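Local structure of alcohol oxidase (Myceliophthora thermophila, 6F74) at residues Arg321-Thr324 with Ala325-Asp329; Ala395-Lys398 with Phe399-Lys402; Ile272-Asn276 with His277-Ser281; Gly557-Tyr560 with Ala561-Ala565. The protein is a VAO-type flavoprotein that binds FAD and probably uses it to oxidise an alcohol substrate with molecular oxygen. All coordinates share one frame; numbering follows the deposited sequence.

All four contacts are local, each within one unbroken run of chain. Interactions 1, 2 and 4 are surface contacts, while interaction 3 is partly buried. Interactions 1 and 2 lie on the same side of the fold, with centres about 14 Å apart, and meet where Arg-321 NH2 probably bonds to Glu-400 O. Interactions 3 and 4 lie nearer the FAD, their centres about 18 Å apart. The chemistry follows the place. A threonine hydroxyl holds the turn before a helix in interaction 1, and Phe-399 packs back on the end region of a helix in interaction 2. A buried asparagine closes a turn after a strand in interaction 3, and interaction 4 joins alpha-helical bonds with ring packing.

Interaction 1 (Arg321-Thr324 with Ala325-Asp329); sequences RNET and AENKD
Thr-324 OG1 is gripped by two groups. It accepts the backbone N-H of Asn-327 at 3.0 Å between OG1 and N, with an N-H...O angle of 147°. Water 1 lies 3.0 Å from the same OG1 and accepts from Lys-328 N. The hydroxyl thus serves two successive backbone amides, one directly and one through water. With chi1 at 60°, OG1 sits between the backbone N and the carbonyl carbon of Thr-324, facing these amides. This side-chain-to-backbone bond, from the threonine hydroxyl to the amide three residues on, closes a single turn just before the helix. Ala-325 and Glu-326 are helical in backbone, but Asn-327 has left-handed backbone angles. Helix 328-346 starts directly after it, and the whole piece links strand 311-320 of the seven-stranded antiparallel sheet to that helix. The buried amide of Asn-327 folds back under the turn. Its CG comes within 3.3 Å of Thr-324 O, and its OD1 lies 4.0 Å from Glu-323 CG. The Glu-323 carboxylate and the Asn-327 amide are turned nearly parallel, with planes 13° apart. The Glu-323 carboxylate and Asn-327 ND2 find partners beyond the turn. Asn-327 ND2 bonds to Arg-357 O, while Glu-323 uses OE2 on Ser-369 OG and OE1 on the backbone N of His-368.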
ATOM      1  N   ARG A 321     -27.940  -6.654 -18.868  1.00 24.91           N
ATOM      2  CA  ARG A 321     -28.861  -7.600 -19.488  1.00 25.50           C
ATOM      3  C   ARG A 321     -28.369  -7.921 -20.867  1.00 26.02           C
ATOM      4  O   ARG A 321     -28.564  -9.015 -21.333  1.00 26.46           O
ATOM      5  CB  ARG A 321     -30.285  -7.034 -19.585  1.00 25.79           C
ATOM      6  CG  ARG A 321     -30.940  -6.868 -18.236  1.00 25.42           C
ATOM      7  CD  ARG A 321     -32.444  -6.695 -18.371  1.00 25.83           C
ATOM      8  NE  ARG A 321     -32.930  -6.281 -17.060  1.00 25.47           N
ATOM      9  CZ  ARG A 321     -33.349  -7.088 -16.081  1.00 25.39           C
ATOM     10  NH1 ARG A 321     -33.399  -8.418 -16.245  1.00 25.66           N
ATOM     11  NH2 ARG A 321     -33.744  -6.562 -14.923  1.00 25.12           N
ATOM     12  N   ASN A 322     -27.786  -6.933 -21.549  1.00 26.05           N
ATOM     13  CA  ASN A 322     -27.380  -6.994 -22.964  1.00 26.66           C
ATOM     14  C   ASN A 322     -25.891  -6.671 -23.025  1.00 26.35           C
ATOM     15  O   ASN A 322     -25.470  -5.518 -23.033  1.00 26.15           O
ATOM     16  CB  ASN A 322     -28.249  -5.965 -23.666  1.00 27.08           C
ATOM     17  CG  ASN A 322     -27.955  -5.758 -25.154  1.00 27.81           C
ATOM     18  OD1 ASN A 322     -27.927  -6.702 -25.941  1.00 28.37           O
ATOM     19  ND2 ASN A 322     -27.861  -4.482 -25.557  1.00 27.91           N
ATOM     20  N   GLU A 323     -25.080  -7.710 -23.001  1.00 26.32           N
ATOM     21  CA  GLU A 323     -23.665  -7.533 -22.902  1.00 25.99           C
ATOM     22  C   GLU A 323     -23.114  -7.213 -24.316  1.00 26.60           C
ATOM     23  O   GLU A 323     -23.449  -7.889 -25.274  1.00 27.31           O
ATOM     24  CB  GLU A 323     -22.955  -8.738 -22.304  1.00 25.75           C
ATOM     25  CG  GLU A 323     -21.691  -8.293 -21.650  1.00 25.13           C
ATOM     26  CD  GLU A 323     -20.921  -9.372 -20.905  1.00 24.84           C
ATOM     27  OE1 GLU A 323     -21.329 -10.553 -20.832  1.00 25.12           O
ATOM     28  OE2 GLU A 323     -19.873  -8.978 -20.424  1.00 24.38           O
ATOM     29  N   THR A 324     -22.302  -6.156 -24.412  1.00 26.39           N
ATOM     30  CA  THR A 324     -21.657  -5.720 -25.631  1.00 26.96           C
ATOM     31  C   THR A 324     -20.253  -5.232 -25.228  1.00 26.46           C
ATOM     32  O   THR A 324     -19.968  -4.995 -24.021  1.00 25.71           O
ATOM     33  CB  THR A 324     -22.398  -4.563 -26.332  1.00 27.41           C
ATOM     34  OG1 THR A 324     -22.467  -3.424 -25.464  1.00 26.83           O
ATOM     35  CG2 THR A 324     -23.800  -4.941 -26.691  1.00 27.88           C
ATOM     36  N   ALA A 325     -19.391  -5.069 -26.237  1.00 26.95           N
ATOM     37  CA  ALA A 325     -18.039  -4.542 -26.044  1.00 26.61           C
ATOM     38  C   ALA A 325     -18.070  -3.113 -25.502  1.00 26.22           C
ATOM     39  O   ALA A 325     -17.294  -2.773 -24.634  1.00 25.60           O
ATOM     40  CB  ALA A 325     -17.285  -4.585 -27.372  1.00 27.38           C
ATOM     41  N   GLU A 326     -18.990  -2.292 -26.005  1.00 26.64           N
ATOM     42  CA  GLU A 326     -19.162  -0.920 -25.505  1.00 26.37           C
ATOM     43  C   GLU A 326     -19.714  -0.876 -24.048  1.00 25.60           C
ATOM     44  O   GLU A 326     -19.298  -0.024 -23.263  1.00 25.15           O
ATOM     45  CB  GLU A 326     -20.096  -0.146 -26.429  1.00 27.10           C
ATOM     46  CG  GLU A 326     -20.237   1.337 -26.082  1.00 27.01           C
ATOM     47  CD  GLU A 326     -21.052   2.124 -27.067  1.00 27.83           C
ATOM     48  OE1 GLU A 326     -21.111   1.711 -28.277  1.00 28.59           O
ATOM     49  OE2 GLU A 326     -21.524   3.224 -26.694  1.00 27.80           O
ATOM     50  N   ASN A 327     -20.648  -1.784 -23.709  1.00 25.53           N
ATOM     51  CA  ASN A 327     -21.313  -1.825 -22.402  1.00 24.94           C
ATOM     52  C   ASN A 327     -21.807  -0.452 -21.941  1.00 24.82           C
ATOM     53  O   ASN A 327     -21.619  -0.054 -20.794  1.00 24.26           O
ATOM     54  CB  ASN A 327     -20.411  -2.487 -21.334  1.00 24.27           C
ATOM     55  CG  ASN A 327     -20.848  -3.913 -20.997  1.00 24.22           C
ATOM     56  OD1 ASN A 327     -21.974  -4.290 -21.198  1.00 24.52           O
ATOM     57  ND2 ASN A 327     -19.953  -4.675 -20.424  1.00 23.85           N
ATOM     58  N   LYS A 328     -22.472   0.231 -22.862  1.00 25.43           N
ATOM     59  CA  LYS A 328     -22.919   1.598 -22.625  1.00 25.49           C
ATOM     60  C   LYS A 328     -23.775   1.710 -21.334  1.00 25.02           C
ATOM     61  O   LYS A 328     -23.476   2.554 -20.503  1.00 24.68           O
ATOM     62  CB  LYS A 328     -23.650   2.132 -23.837  1.00 26.31           C
ATOM     63  CG  LYS A 328     -23.939   3.617 -23.741  1.00 26.50           C
ATOM     64  CD  LYS A 328     -24.807   4.105 -24.890  1.00 27.37           C
ATOM     65  CE  LYS A 328     -25.344   5.506 -24.590  1.00 27.55           C
ATOM     66  NZ  LYS A 328     -26.087   5.588 -23.283  1.00 27.00           N
ATOM     67  N   ASP A 329     -24.784   0.836 -21.180  1.00 25.06           N
ATOM     68  CA  ASP A 329     -25.697   0.939 -20.031  1.00 24.73           C
ATOM     69  C   ASP A 329     -25.037   0.662 -18.676  1.00 24.03           C
ATOM     70  O   ASP A 329     -25.300   1.351 -17.705  1.00 23.78           O
ATOM     71  CB  ASP A 329     -26.889  -0.022 -20.175  1.00 24.97           C
ATOM     72  CG  ASP A 329     -27.750   0.267 -21.386  1.00 25.71           C
ATOM     73  OD1 ASP A 329     -28.026   1.426 -21.734  1.00 26.01           O
ATOM     74  OD2 ASP A 329     -28.148  -0.719 -22.000  1.00 26.03           O
TER
HETATM   75  O   HOH W   1     -23.718  -0.701 -25.645  1.00 12.80           O

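Interaction 2 (Ala395-Lys398 with Phe399-Lys402)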
ATOM      1  N   ALA A 395     -31.176   5.896  -7.189  1.00 23.82           N
ATOM      2  CA  ALA A 395     -30.633   6.346  -8.470  1.00 23.84           C
ATOM      3  C   ALA A 395     -30.526   5.192  -9.442  1.00 23.65           C
ATOM      4  O   ALA A 395     -30.672   5.390 -10.644  1.00 23.87           O
ATOM      5  CB  ALA A 395     -29.297   7.042  -8.306  1.00 23.63           C
ATOM      6  N   LEU A 396     -30.288   3.993  -8.921  1.00 23.33           N
ATOM      7  CA  LEU A 396     -30.252   2.770  -9.737  1.00 23.23           C
ATOM      8  C   LEU A 396     -31.571   2.204 -10.204  1.00 23.57           C
ATOM      9  O   LEU A 396     -31.551   1.412 -11.116  1.00 23.61           O
ATOM     10  CB  LEU A 396     -29.484   1.663  -9.008  1.00 22.83           C
ATOM     11  CG  LEU A 396     -27.977   1.938  -8.919  1.00 22.46           C
ATOM     12  CD1 LEU A 396     -27.331   0.918  -7.987  1.00 22.13           C
ATOM     13  CD2 LEU A 396     -27.307   1.953 -10.299  1.00 22.46           C
ATOM     14  N   LYS A 397     -32.699   2.608  -9.624  1.00 23.87           N
ATOM     15  CA  LYS A 397     -34.030   2.206 -10.135  1.00 24.26           C
ATOM     16  C   LYS A 397     -34.225   2.522 -11.614  1.00 24.54           C
ATOM     17  O   LYS A 397     -34.924   1.792 -12.293  1.00 24.78           O
ATOM     18  CB  LYS A 397     -35.172   2.860  -9.350  1.00 24.60           C
ATOM     19  CG  LYS A 397     -35.292   2.393  -7.908  1.00 24.49           C
ATOM     20  CD  LYS A 397     -36.261   3.282  -7.144  1.00 24.89           C
ATOM     21  CE  LYS A 397     -36.366   2.888  -5.681  1.00 24.88           C
ATOM     22  NZ  LYS A 397     -37.439   3.660  -5.010  1.00 25.37           N
ATOM     23  N   LYS A 398     -33.595   3.562 -12.130  1.00 24.58           N
ATOM     24  CA  LYS A 398     -33.729   3.923 -13.566  1.00 24.94           C
ATOM     25  C   LYS A 398     -33.110   2.918 -14.521  1.00 24.85           C
ATOM     26  O   LYS A 398     -33.349   2.988 -15.733  1.00 25.23           O
ATOM     27  CB  LYS A 398     -33.104   5.296 -13.879  1.00 25.08           C
ATOM     28  CG  LYS A 398     -33.668   6.480 -13.088  1.00 25.31           C
ATOM     29  CD  LYS A 398     -35.161   6.646 -13.322  1.00 25.82           C
ATOM     30  CE  LYS A 398     -35.628   8.096 -13.300  1.00 26.30           C
ATOM     31  NZ  LYS A 398     -37.074   8.193 -13.574  1.00 26.81           N
ATOM     32  N   PHE A 399     -32.278   2.024 -13.985  1.00 24.40           N
ATOM     33  CA  PHE A 399     -31.573   1.004 -14.765  1.00 24.30           C
ATOM     34  C   PHE A 399     -32.150  -0.393 -14.589  1.00 24.33           C
ATOM     35  O   PHE A 399     -31.543  -1.340 -15.038  1.00 24.26           O
ATOM     36  CB  PHE A 399     -30.086   1.030 -14.387  1.00 23.83           C
ATOM     37  CG  PHE A 399     -29.402   2.319 -14.739  1.00 23.88           C
ATOM     38  CD1 PHE A 399     -28.973   2.566 -16.058  1.00 24.17           C
ATOM     39  CD2 PHE A 399     -29.206   3.289 -13.779  1.00 23.72           C
ATOM     40  CE1 PHE A 399     -28.357   3.767 -16.402  1.00 24.30           C
ATOM     41  CE2 PHE A 399     -28.599   4.503 -14.116  1.00 23.84           C
ATOM     42  CZ  PHE A 399     -28.174   4.740 -15.432  1.00 24.13           C
ATOM     43  N   GLU A 400     -33.331  -0.552 -14.011  1.00 24.51           N
ATOM     44  CA  GLU A 400     -33.861  -1.913 -13.736  1.00 24.58           C
ATOM     45  C   GLU A 400     -34.227  -2.637 -15.024  1.00 24.99           C
ATOM     46  O   GLU A 400     -34.022  -3.835 -15.121  1.00 25.00           O
ATOM     47  CB  GLU A 400     -35.041  -1.918 -12.757  1.00 24.72           C
ATOM     48  CG  GLU A 400     -34.700  -1.247 -11.434  1.00 24.41           C
ATOM     49  CD  GLU A 400     -34.517  -2.142 -10.200  1.00 24.19           C
ATOM     50  OE1 GLU A 400     -33.955  -3.286 -10.301  1.00 24.07           O
ATOM     51  OE2 GLU A 400     -34.853  -1.585  -9.076  1.00 24.19           O
ATOM     52  N   ASP A 401     -34.706  -1.903 -16.016  1.00 25.38           N
ATOM     53  CA  ASP A 401     -34.985  -2.466 -17.335  1.00 25.86           C
ATOM     54  C   ASP A 401     -33.744  -2.818 -18.143  1.00 25.79           C
ATOM     55  O   ASP A 401     -33.833  -3.639 -19.032  1.00 26.16           O
ATOM     56  CB  ASP A 401     -35.873  -1.498 -18.132  1.00 26.36           C
ATOM     57  CG  ASP A 401     -37.228  -1.290 -17.467  1.00 26.54           C
ATOM     58  OD1 ASP A 401     -37.515  -2.078 -16.526  1.00 26.35           O
ATOM     59  OD2 ASP A 401     -37.977  -0.345 -17.832  1.00 26.91           O
ATOM     60  N   LYS A 402     -32.612  -2.190 -17.838  1.00 25.38           N
ATOM     61  CA  LYS A 402     -31.389  -2.260 -18.628  1.00 25.34           C
ATOM     62  C   LYS A 402     -30.304  -3.167 -18.022  1.00 24.88           C
ATOM     63  O   LYS A 402     -29.493  -3.736 -18.752  1.00 24.97           O
ATOM     64  CB  LYS A 402     -30.856  -0.828 -18.821  1.00 25.30           C
ATOM     65  CG  LYS A 402     -31.912   0.139 -19.385  1.00 25.81           C
ATOM     66  CD  LYS A 402     -31.369   1.495 -19.838  1.00 25.95           C
ATOM     67  CE  LYS A 402     -32.119   2.072 -21.054  1.00 26.70           C
ATOM     68  NZ  LYS A 402     -33.617   2.232 -20.907  1.00 27.02           N
TER
HETATM   69  O   HOH W   2     -34.173   0.881 -16.799  1.00 12.74           O
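Phe-399 and Leu-396 both place CG beside their backbone N and opposite the carbonyl carbon, with chi1 of -64° for Phe-399. This lets the ring swing back along the chain, and the two side chains pass each other at a slant. The Phe-399 ring atom CD2 meets the Leu-396 methyl CD2 at 4.2 Å. The same ring also takes the Leu-396 carbonyl at its edge: Leu-396 O lies near the ring plane, 4.0 Å from CD2. That oxygen has a stronger partner in Phe-399 N, at 3.0 Å between N and O, and the donor stands well above the carbonyl plane. A weak bond of the same three-residue span follows, from Glu-400 N to Lys-397 O. Glu-400 CG lies 3.2 Å from Lys-397 O. The Glu-400 chain runs beside that of Lys-397 and points the same way, and its bend at chi2 (-107°) brings OE2 to 4.2 Å from Lys-397 CG. Water 2 bridges the next step: it donates to Lys-398 O over a short 2.5 Å and accepts from Asp-401 N. The contact lies where helix 382-396 gives way to the loop that leads into strand 403-412. Phe-399 also touches Asp-332 of helix 328-346. Only the leucine and the ring give apolar packing across this turn. Most of its grip comes from the carbonyls of Leu-396, Lys-397 and Lys-398, the last of them reached through water.

Interaction 3 (Ile272-Asn276 with His277-Ser281)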
ATOM      1  N   ILE A 272      18.389   6.993  18.627  1.00 24.78           N
ATOM      2  CA  ILE A 272      17.011   6.569  18.785  1.00 24.72           C
ATOM      3  C   ILE A 272      16.258   7.704  19.451  1.00 25.43           C
ATOM      4  O   ILE A 272      16.599   8.062  20.560  1.00 26.22           O
ATOM      5  CB  ILE A 272      16.890   5.274  19.608  1.00 24.88           C
ATOM      6  CG1 ILE A 272      17.607   4.152  18.836  1.00 24.20           C
ATOM      7  CG2 ILE A 272      15.426   4.930  19.829  1.00 24.93           C
ATOM      8  CD1 ILE A 272      17.449   2.758  19.420  1.00 24.28           C
ATOM      9  N   VAL A 273      15.237   8.248  18.763  1.00 25.18           N
ATOM     10  CA  VAL A 273      14.477   9.400  19.260  1.00 25.85           C
ATOM     11  C   VAL A 273      12.981   9.102  19.344  1.00 25.81           C
ATOM     12  O   VAL A 273      12.455   8.260  18.592  1.00 25.11           O
ATOM     13  CB  VAL A 273      14.673  10.672  18.415  1.00 25.81           C
ATOM     14  CG1 VAL A 273      16.133  11.114  18.411  1.00 25.98           C
ATOM     15  CG2 VAL A 273      14.153  10.498  16.994  1.00 24.95           C
ATOM     16  N   THR A 274      12.304   9.833  20.229  1.00 26.63           N
ATOM     17  CA  THR A 274      10.848   9.852  20.263  1.00 26.70           C
ATOM     18  C   THR A 274      10.349  10.903  19.286  1.00 26.49           C
ATOM     19  O   THR A 274      10.909  12.012  19.204  1.00 26.85           O
ATOM     20  CB  THR A 274      10.336  10.149  21.695  1.00 27.77           C
ATOM     21  OG1 THR A 274      10.754   9.068  22.539  1.00 27.97           O
ATOM     22  CG2 THR A 274       8.831  10.237  21.758  1.00 27.92           C
ATOM     23  N   ALA A 275       9.326  10.539  18.518  1.00 25.93           N
ATOM     24  CA  ALA A 275       8.640  11.476  17.639  1.00 25.80           C
ATOM     25  C   ALA A 275       7.163  11.493  18.015  1.00 26.10           C
ATOM     26  O   ALA A 275       6.463  10.480  17.859  1.00 25.67           O
ATOM     27  CB  ALA A 275       8.802  11.088  16.180  1.00 24.84           C
ATOM     28  N   ASN A 276       6.709  12.634  18.527  1.00 26.89           N
ATOM     29  CA  ASN A 276       5.299  12.833  18.828  1.00 27.25           C
ATOM     30  C   ASN A 276       4.970  14.338  18.868  1.00 27.97           C
ATOM     31  O   ASN A 276       5.778  15.172  18.415  1.00 28.03           O
ATOM     32  CB  ASN A 276       4.864  12.016  20.080  1.00 27.74           C
ATOM     33  CG  ASN A 276       5.412  12.531  21.394  1.00 28.79           C
ATOM     34  OD1 ASN A 276       5.994  13.606  21.475  1.00 29.26           O
ATOM     35  ND2 ASN A 276       5.218  11.741  22.451  1.00 29.23           N
ATOM     36  N   HIS A 277       3.823  14.680  19.442  1.00 28.58           N
ATOM     37  CA  HIS A 277       3.336  16.053  19.452  1.00 29.30           C
ATOM     38  C   HIS A 277       4.265  16.980  20.239  1.00 30.22           C
ATOM     39  O   HIS A 277       4.341  18.177  19.940  1.00 30.68           O
ATOM     40  CB  HIS A 277       1.892  16.120  20.010  1.00 29.83           C
ATOM     41  CG  HIS A 277       0.926  15.224  19.293  1.00 29.02           C
ATOM     42  ND1 HIS A 277       0.915  13.850  19.449  1.00 28.48           N
ATOM     43  CD2 HIS A 277      -0.052  15.505  18.402  1.00 28.70           C
ATOM     44  CE1 HIS A 277      -0.015  13.323  18.670  1.00 27.85           C
ATOM     45  NE2 HIS A 277      -0.621  14.307  18.028  1.00 27.96           N
ATOM     46  N   CYS A 278       4.990  16.417  21.213  1.00 30.52           N
ATOM     47  CA  CYS A 278       5.871  17.164  22.100  1.00 31.47           C
ATOM     48  C   CYS A 278       7.330  17.123  21.712  1.00 31.07           C
ATOM     49  O   CYS A 278       8.120  17.901  22.236  1.00 31.82           O
ATOM     50  CB  CYS A 278       5.754  16.601  23.525  1.00 32.22           C
ATOM     51  SG  CYS A 278       4.127  16.826  24.249  1.00 33.03           S
ATOM     52  N   GLU A 279       7.722  16.203  20.837  1.00 29.97           N
ATOM     53  CA  GLU A 279       9.150  15.972  20.592  1.00 29.61           C
ATOM     54  C   GLU A 279       9.399  15.594  19.141  1.00 28.49           C
ATOM     55  O   GLU A 279       8.726  14.746  18.578  1.00 27.76           O
ATOM     56  CB  GLU A 279       9.667  14.923  21.562  1.00 29.72           C
ATOM     57  CG  GLU A 279      11.182  14.874  21.655  1.00 29.70           C
ATOM     58  CD  GLU A 279      11.679  13.890  22.730  1.00 29.96           C
ATOM     59  OE1 GLU A 279      10.847  13.428  23.564  1.00 30.39           O
ATOM     60  OE2 GLU A 279      12.869  13.495  22.692  1.00 29.72           O
ATOM     61  N   ASN A 280      10.363  16.257  18.538  1.00 28.44           N
ATOM     62  CA  ASN A 280      10.652  16.137  17.113  1.00 27.55           C
ATOM     63  C   ASN A 280       9.360  16.132  16.288  1.00 27.14           C
ATOM     64  O   ASN A 280       9.143  15.256  15.457  1.00 26.28           O
ATOM     65  CB  ASN A 280      11.510  14.895  16.854  1.00 26.77           C
ATOM     66  CG  ASN A 280      12.837  14.913  17.648  1.00 27.20           C
ATOM     67  OD1 ASN A 280      13.119  14.013  18.430  1.00 27.22           O
ATOM     68  ND2 ASN A 280      13.658  15.941  17.420  1.00 27.59           N
ATOM     69  N   SER A 281       8.493  17.114  16.556  1.00 27.83           N
ATOM     70  CA  SER A 281       7.165  17.164  15.961  1.00 27.60           C
ATOM     71  C   SER A 281       7.185  17.296  14.417  1.00 26.89           C
ATOM     72  O   SER A 281       6.229  16.900  13.752  1.00 26.40           O
ATOM     73  CB  SER A 281       6.351  18.304  16.576  1.00 28.60           C
ATOM     74  OG  SER A 281       6.906  19.580  16.261  1.00 29.15           O
TER
HETATM   75  O   HOH W   3      13.730  10.976  22.477  1.00 29.51           O
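Asn-276 holds the turn with both backbone and side chain. Its N donates to Glu-279 O at 2.9 Å, almost straight (165°) and in the carbonyl plane. Glu-279 N returns a longer bond to Asn-276 O, 3.3 Å, from well above the carbonyl plane. His-277 and Cys-278 have the backbone angles of a type I beta turn. The asparagine side chain adds an Asx turn: with chi1 at 71°, OD1 swings over the turn and accepts Cys-278 N at 3.0 Å. Its ND2 bonds to Asn-192 OD1 and Glu-262 OE1, which fixes the buried amide.

Glu-279 runs back extended along the strand and crosses Thr-274 at about a right angle. Its OE1 lies 3.8 Å from Thr-274 CB and bonds to Asn-192 ND2, while OE2 reaches Thr-274 N through water 3. Thr-274 OG1 bonds to Gln-264.

The disulfide of Cys-278 with Cys-194 ties the turn to a loop. Strand 272-276 pairs with strand 260-266 through Val-273 with Ile-265 and Ala-275 with Ala-263. Helix 281-287 follows the turn and packs Leu-283 and Phe-284 against Ala-275.

Interaction 4 (Gly557-Tyr560 with Ala561-Ala565)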
ATOM      1  N   GLY A 557       1.388  16.653  -2.449  1.00 22.64           N
ATOM      2  CA  GLY A 557       0.727  17.940  -2.563  1.00 23.36           C
ATOM      3  C   GLY A 557       1.522  19.086  -1.957  1.00 23.99           C
ATOM      4  O   GLY A 557       2.754  19.087  -1.922  1.00 23.96           O
ATOM      5  N   LYS A 558       0.777  20.034  -1.412  1.00 24.60           N
ATOM      6  CA  LYS A 558       1.332  21.247  -0.827  1.00 25.37           C
ATOM      7  C   LYS A 558       2.105  21.014   0.476  1.00 25.29           C
ATOM      8  O   LYS A 558       2.838  21.890   0.902  1.00 25.88           O
ATOM      9  CB  LYS A 558       0.200  22.257  -0.593  1.00 26.09           C
ATOM     10  CG  LYS A 558      -0.512  22.632  -1.864  1.00 26.31           C
ATOM     11  CD  LYS A 558      -1.376  23.863  -1.604  1.00 27.22           C
ATOM     12  CE  LYS A 558      -2.395  24.046  -2.702  1.00 27.38           C
ATOM     13  NZ  LYS A 558      -2.943  25.434  -2.641  1.00 28.43           N
ATOM     14  N   ASN A 559       1.976  19.836   1.083  1.00 24.62           N
ATOM     15  CA  ASN A 559       2.819  19.474   2.236  1.00 24.52           C
ATOM     16  C   ASN A 559       4.279  19.199   1.858  1.00 24.26           C
ATOM     17  O   ASN A 559       5.093  19.001   2.748  1.00 24.25           O
ATOM     18  CB  ASN A 559       2.277  18.222   2.944  1.00 23.92           C
ATOM     19  CG  ASN A 559       0.942  18.451   3.596  1.00 24.22           C
ATOM     20  OD1 ASN A 559       0.511  19.593   3.738  1.00 24.94           O
ATOM     21  ND2 ASN A 559       0.274  17.363   3.998  1.00 23.73           N
ATOM     22  N   TYR A 560       4.610  19.176   0.565  1.00 24.11           N
ATOM     23  CA  TYR A 560       5.879  18.631   0.132  1.00 23.74           C
ATOM     24  C   TYR A 560       7.086  19.394   0.686  1.00 24.23           C
ATOM     25  O   TYR A 560       8.010  18.773   1.174  1.00 23.92           O
ATOM     26  CB  TYR A 560       5.946  18.534  -1.397  1.00 23.62           C
ATOM     27  CG  TYR A 560       7.188  17.846  -1.833  1.00 23.23           C
ATOM     28  CD1 TYR A 560       7.345  16.486  -1.652  1.00 22.50           C
ATOM     29  CD2 TYR A 560       8.252  18.568  -2.361  1.00 23.66           C
ATOM     30  CE1 TYR A 560       8.530  15.844  -2.007  1.00 22.19           C
ATOM     31  CE2 TYR A 560       9.434  17.939  -2.724  1.00 23.34           C
ATOM     32  CZ  TYR A 560       9.560  16.580  -2.541  1.00 22.60           C
ATOM     33  OH  TYR A 560      10.735  15.972  -2.877  1.00 22.34           O
ATOM     34  N   ALA A 561       7.064  20.714   0.603  1.00 25.04           N
ATOM     35  CA  ALA A 561       8.151  21.563   1.092  1.00 25.64           C
ATOM     36  C   ALA A 561       8.490  21.281   2.564  1.00 25.62           C
ATOM     37  O   ALA A 561       9.675  21.247   2.938  1.00 25.67           O
ATOM     38  CB  ALA A 561       7.800  23.042   0.915  1.00 26.62           C
ATOM     39  N   GLN A 562       7.466  21.060   3.374  1.00 25.59           N
ATOM     40  CA  GLN A 562       7.652  20.699   4.782  1.00 25.61           C
ATOM     41  C   GLN A 562       8.158  19.286   4.930  1.00 24.77           C
ATOM     42  O   GLN A 562       8.994  19.023   5.792  1.00 24.80           O
ATOM     43  CB  GLN A 562       6.347  20.830   5.558  1.00 25.87           C
ATOM     44  CG  GLN A 562       6.349  21.885   6.634  1.00 26.82           C
ATOM     45  CD  GLN A 562       4.941  22.203   7.131  1.00 27.20           C
ATOM     46  OE1 GLN A 562       4.799  22.724   8.241  1.00 27.88           O
ATOM     47  NE2 GLN A 562       3.897  21.882   6.321  1.00 26.80           N
ATOM     48  N   HIS A 563       7.668  18.360   4.114  1.00 24.07           N
ATOM     49  CA  HIS A 563       8.203  17.002   4.154  1.00 23.33           C
ATOM     50  C   HIS A 563       9.689  17.020   3.797  1.00 23.28           C
ATOM     51  O   HIS A 563      10.523  16.447   4.509  1.00 23.12           O
ATOM     52  CB  HIS A 563       7.450  16.070   3.214  1.00 22.69           C
ATOM     53  CG  HIS A 563       6.038  15.799   3.624  1.00 22.63           C
ATOM     54  ND1 HIS A 563       5.628  15.775   4.936  1.00 22.87           N
ATOM     55  CD2 HIS A 563       4.948  15.499   2.885  1.00 22.38           C
ATOM     56  CE1 HIS A 563       4.341  15.490   4.989  1.00 22.78           C
ATOM     57  NE2 HIS A 563       3.897  15.335   3.757  1.00 22.47           N
ATOM     58  N   LEU A 564      10.009  17.709   2.710  1.00 23.51           N
ATOM     59  CA  LEU A 564      11.388  17.841   2.276  1.00 23.56           C
ATOM     60  C   LEU A 564      12.293  18.456   3.332  1.00 24.08           C
ATOM     61  O   LEU A 564      13.395  17.995   3.502  1.00 23.88           O
ATOM     62  CB  LEU A 564      11.483  18.663   0.997  1.00 23.92           C
ATOM     63  CG  LEU A 564      12.784  18.642   0.215  1.00 23.91           C
ATOM     64  CD1 LEU A 564      13.237  17.239  -0.136  1.00 23.13           C
ATOM     65  CD2 LEU A 564      12.585  19.470  -1.057  1.00 24.35           C
ATOM     66  N   ALA A 565      11.830  19.472   4.050  1.00 24.77           N
ATOM     67  CA  ALA A 565      12.659  20.067   5.112  1.00 25.35           C
ATOM     68  C   ALA A 565      13.031  19.022   6.178  1.00 24.95           C
ATOM     69  O   ALA A 565      14.213  18.851   6.516  1.00 24.97           O
ATOM     70  CB  ALA A 565      11.978  21.284   5.736  1.00 26.23           C
TER
HETATM   71  O   HOH W   4       4.762  22.481   2.457  1.00 11.23           O
HETATM   72  O   HOH W   5       1.606  14.919   1.926  1.00 14.51           O
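Asn-559 ends a short 3-10 segment, and His-563 lies one turn further on, in helix 560-570 of the berberine-like region. Their side chains pass at a slant, and the Asn-559 amide and the imidazole are nearly perpendicular (85°). The ring lies back over Asn-559, four residues earlier: NE2 approaches Asn-559 CB to 3.4 Å, and one ring face rests on Asn-559 O, which is offset toward the rim. That oxygen also accepts His-563 N at 3.0 Å. The carbonyl therefore meets both the backbone and the ring of the same histidine. The next bond of the helix is shorter, Leu-564 N to Tyr-560 O at 2.7 Å.

Tyr-560 has its CG opposite the backbone N (chi1 -174°), which carries the ring along the helix to Leu-564. The two side chains meet obliquely, CE2 of the tyrosine against CD2 of the leucine at 3.9 Å. The phenol is anchored beyond them, because OH bonds to Glu-585 OE2 and to Gly-583 N. These bonds join the first turn to the chain after the helix. His-563 also packs on Tyr-556 of helix 551-556, and its side chain lies about 11 Å from that of the FAD-binding Arg-164.

Water 4 bridges the turn's backbone, donating to Lys-558 O and accepting from Gln-562 N. Water 5 lies between the Asn-559 and His-563 side chains. It sits in the plane of the imidazole at its edge, 3.0 Å from His-563 NE2, and takes a weak bond from Asn-559 ND2.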